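PDB 2Y1V: CELL WALL surface anchor family protein from Streptococcus pneumoniae, which forms, as the major pilin RrgB, the polymerised shaft of the pneumococcal pilus. Local coordinates for residues A[226-231]-A[268-273]. Numbering follows the deposited sequence.
Sequences VKVTVD and KTVKIT
Val228 and Ile272 lie side by side, as a non-hydrogen-bonded pair, where strands 219-230 and 268-278 run antiparallel within a Cna-B-like domain of the pilin. Four main-chain bonds join Lys227 with Thr273 and Thr229 with Lys271, the two hydrogen-bonded pairs. A fifth runs from Asp231 N to Thr269 O at 2.9 Å, just past the end of the first strand.

The apolar face carries Val228, Val230, Val270 and Ile272, all buried, with Val226 at its margin. Val228 CG1 packs alongside Ile272 CG1 at 3.6 Å, and Val226 CG1 lies 3.9 Å from Ile272 CG2. Trp211 of strand 208-214 packs against Val270 and Ile272, and Leu251 of strand 248-253 against Val226 and Val228. Lys227, Thr229, Lys271 and Thr273 occupy the other face. There, Lys271 CB lies beside Thr229 OG1.

Asp231 splits its carboxylate between two neighbours. Lys268 bends at chi2 and chi3 (-82° and -66°), which brings CE to 3.5 Å from Val230 CG1 and NZ into a long salt bridge with Asp231 OD2. OD1 of Asp231 accepts Thr269 N at 3.0 Å on its syn side, with the donor 35° out of the carboxylate plane.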
ATOM      1  N   VAL A 226     -10.756  -3.388 -10.838  1.00 43.87           N
ATOM      2  CA  VAL A 226      -9.366  -3.207 -11.276  1.00 43.61           C
ATOM      3  C   VAL A 226      -9.209  -3.305 -12.788  1.00 43.97           C
ATOM      4  O   VAL A 226      -9.620  -4.287 -13.389  1.00 45.52           O
ATOM      5  CB  VAL A 226      -8.392  -4.225 -10.597  1.00 43.10           C
ATOM      6  CG1 VAL A 226      -6.967  -3.884 -10.936  1.00 37.61           C
ATOM      7  CG2 VAL A 226      -8.573  -4.211  -9.101  1.00 40.66           C
ATOM      8  N   LYS A 227      -8.603  -2.286 -13.389  1.00 44.80           N
ATOM      9  CA  LYS A 227      -8.324  -2.272 -14.813  1.00 46.10           C
ATOM     10  C   LYS A 227      -6.881  -1.840 -15.054  1.00 46.23           C
ATOM     11  O   LYS A 227      -6.400  -0.906 -14.417  1.00 49.47           O
ATOM     12  CB  LYS A 227      -9.275  -1.309 -15.520  1.00 47.86           C
ATOM     13  CG  LYS A 227      -9.157  -1.334 -17.024  1.00 51.14           C
ATOM     14  CD  LYS A 227      -9.838  -0.117 -17.656  1.00 60.76           C
ATOM     15  CE  LYS A 227     -10.194  -0.371 -19.119  1.00 61.76           C
ATOM     16  NZ  LYS A 227     -10.757   0.855 -19.762  1.00 71.57           N
ATOM     17  N   VAL A 228      -6.197  -2.505 -15.983  1.00 44.42           N
ATOM     18  CA  VAL A 228      -4.780  -2.260 -16.214  1.00 43.79           C
ATOM     19  C   VAL A 228      -4.544  -2.023 -17.685  1.00 44.09           C
ATOM     20  O   VAL A 228      -4.943  -2.843 -18.494  1.00 44.56           O
ATOM     21  CB  VAL A 228      -3.941  -3.501 -15.869  1.00 42.87           C
ATOM     22  CG1 VAL A 228      -2.476  -3.134 -15.711  1.00 41.49           C
ATOM     23  CG2 VAL A 228      -4.470  -4.183 -14.639  1.00 44.32           C
ATOM     24  N   THR A 229      -3.868  -0.932 -18.030  1.00 44.46           N
ATOM     25  CA  THR A 229      -3.501  -0.675 -19.418  1.00 47.28           C
ATOM     26  C   THR A 229      -2.004  -0.447 -19.552  1.00 49.47           C
ATOM     27  O   THR A 229      -1.329  -0.065 -18.578  1.00 51.36           O
ATOM     28  CB  THR A 229      -4.245   0.561 -20.036  1.00 47.18           C
ATOM     29  OG1 THR A 229      -3.820   1.768 -19.390  1.00 45.75           O
ATOM     30  CG2 THR A 229      -5.759   0.415 -19.906  1.00 44.20           C
ATOM     31  N   VAL A 230      -1.503  -0.696 -20.762  1.00 49.34           N
ATOM     32  CA  VAL A 230      -0.110  -0.453 -21.138  1.00 49.92           C
ATOM     33  C   VAL A 230      -0.116   0.444 -22.357  1.00 50.18           C
ATOM     34  O   VAL A 230      -0.523   0.019 -23.435  1.00 51.54           O
ATOM     35  CB  VAL A 230       0.598  -1.757 -21.524  1.00 49.51           C
ATOM     36  CG1 VAL A 230       1.978  -1.469 -22.069  1.00 47.28           C
ATOM     37  CG2 VAL A 230       0.663  -2.696 -20.329  1.00 53.49           C
ATOM     38  N   ASP A 231       0.344   1.680 -22.193  1.00 50.05           N
ATOM     39  CA  ASP A 231       0.145   2.695 -23.220  1.00 51.40           C
ATOM     40  C   ASP A 231      -1.330   2.745 -23.642  1.00 49.98           C
ATOM     41  O   ASP A 231      -1.645   2.634 -24.818  1.00 51.07           O
ATOM     42  CB  ASP A 231       1.064   2.460 -24.435  1.00 52.39           C
ATOM     43  CG  ASP A 231       2.534   2.808 -24.141  1.00 56.17           C
ATOM     44  OD1 ASP A 231       2.808   3.401 -23.077  1.00 54.66           O
ATOM     45  OD2 ASP A 231       3.416   2.494 -24.974  1.00 58.36           O
ATOM     46  N   LYS A 268       7.629   2.878 -21.387  1.00 45.04           N
ATOM     47  CA  LYS A 268       6.242   2.386 -21.451  1.00 45.11           C
ATOM     48  C   LYS A 268       5.427   2.844 -20.229  1.00 44.19           C
ATOM     49  O   LYS A 268       5.977   3.026 -19.157  1.00 40.95           O
ATOM     50  CB  LYS A 268       6.205   0.858 -21.584  1.00 43.86           C
ATOM     51  CG  LYS A 268       6.876   0.314 -22.840  1.00 45.62           C
ATOM     52  CD  LYS A 268       5.963   0.375 -24.074  1.00 44.09           C
ATOM     53  CE  LYS A 268       4.768  -0.573 -23.891  1.00 46.47           C
ATOM     54  NZ  LYS A 268       4.150  -1.049 -25.166  1.00 41.37           N
ATOM     55  N   THR A 269       4.116   3.029 -20.389  1.00 43.83           N
ATOM     56  CA  THR A 269       3.309   3.556 -19.287  1.00 43.53           C
ATOM     57  C   THR A 269       2.233   2.605 -18.807  1.00 44.10           C
ATOM     58  O   THR A 269       1.258   2.334 -19.523  1.00 43.84           O
ATOM     59  CB  THR A 269       2.636   4.889 -19.636  1.00 43.29           C
ATOM     60  OG1 THR A 269       3.633   5.915 -19.745  1.00 44.10           O
ATOM     61  CG2 THR A 269       1.649   5.270 -18.532  1.00 44.54           C
ATOM     62  N   VAL A 270       2.392   2.106 -17.579  1.00 40.77           N
ATOM     63  CA  VAL A 270       1.389   1.208 -17.055  1.00 38.11           C
ATOM     64  C   VAL A 270       0.402   1.943 -16.162  1.00 40.08           C
ATOM     65  O   VAL A 270       0.799   2.646 -15.241  1.00 39.62           O
ATOM     66  CB  VAL A 270       2.020   0.068 -16.267  1.00 37.36           C
ATOM     67  CG1 VAL A 270       0.962  -0.927 -15.894  1.00 28.31           C
ATOM     68  CG2 VAL A 270       3.128  -0.582 -17.086  1.00 32.93           C
ATOM     69  N   LYS A 271      -0.890   1.792 -16.439  1.00 41.65           N
ATOM     70  CA  LYS A 271      -1.895   2.405 -15.576  1.00 43.01           C
ATOM     71  C   LYS A 271      -2.852   1.403 -14.947  1.00 42.47           C
ATOM     72  O   LYS A 271      -3.449   0.582 -15.643  1.00 45.49           O
ATOM     73  CB  LYS A 271      -2.666   3.482 -16.331  1.00 43.02           C
ATOM     74  CG  LYS A 271      -3.603   4.284 -15.454  1.00 46.64           C
ATOM     75  CD  LYS A 271      -4.131   5.499 -16.192  1.00 51.77           C
ATOM     76  CE  LYS A 271      -5.236   6.188 -15.413  1.00 52.21           C
ATOM     77  NZ  LYS A 271      -6.103   6.937 -16.372  1.00 58.43           N
ATOM     78  N   ILE A 272      -3.002   1.482 -13.628  1.00 40.52           N
ATOM     79  CA  ILE A 272      -3.930   0.625 -12.892  1.00 37.30           C
ATOM     80  C   ILE A 272      -4.884   1.533 -12.116  1.00 38.10           C
ATOM     81  O   ILE A 272      -4.469   2.390 -11.333  1.00 40.10           O
ATOM     82  CB  ILE A 272      -3.166  -0.342 -11.934  1.00 39.81           C
ATOM     83  CG1 ILE A 272      -2.131  -1.163 -12.712  1.00 34.65           C
ATOM     84  CG2 ILE A 272      -4.118  -1.285 -11.210  1.00 33.19           C
ATOM     85  CD1 ILE A 272      -0.945  -1.535 -11.932  1.00 36.50           C
ATOM     86  N   THR A 273      -6.172   1.349 -12.347  1.00 36.03           N
ATOM     87  CA  THR A 273      -7.178   2.162 -11.720  1.00 34.70           C
ATOM     88  C   THR A 273      -8.076   1.218 -10.984  1.00 36.29           C
ATOM     89  O   THR A 273      -8.155   0.048 -11.338  1.00 36.87           O
ATOM     90  CB  THR A 273      -8.044   2.932 -12.764  1.00 37.09           C
ATOM     91  OG1 THR A 273      -8.755   2.003 -13.601  1.00 32.96           O
ATOM     92  CG2 THR A 273      -7.187   3.847 -13.621  1.00 26.97           C
TER
HETATM   93  O   HOH W   1      -1.807   3.018 -19.875  1.00 35.19           O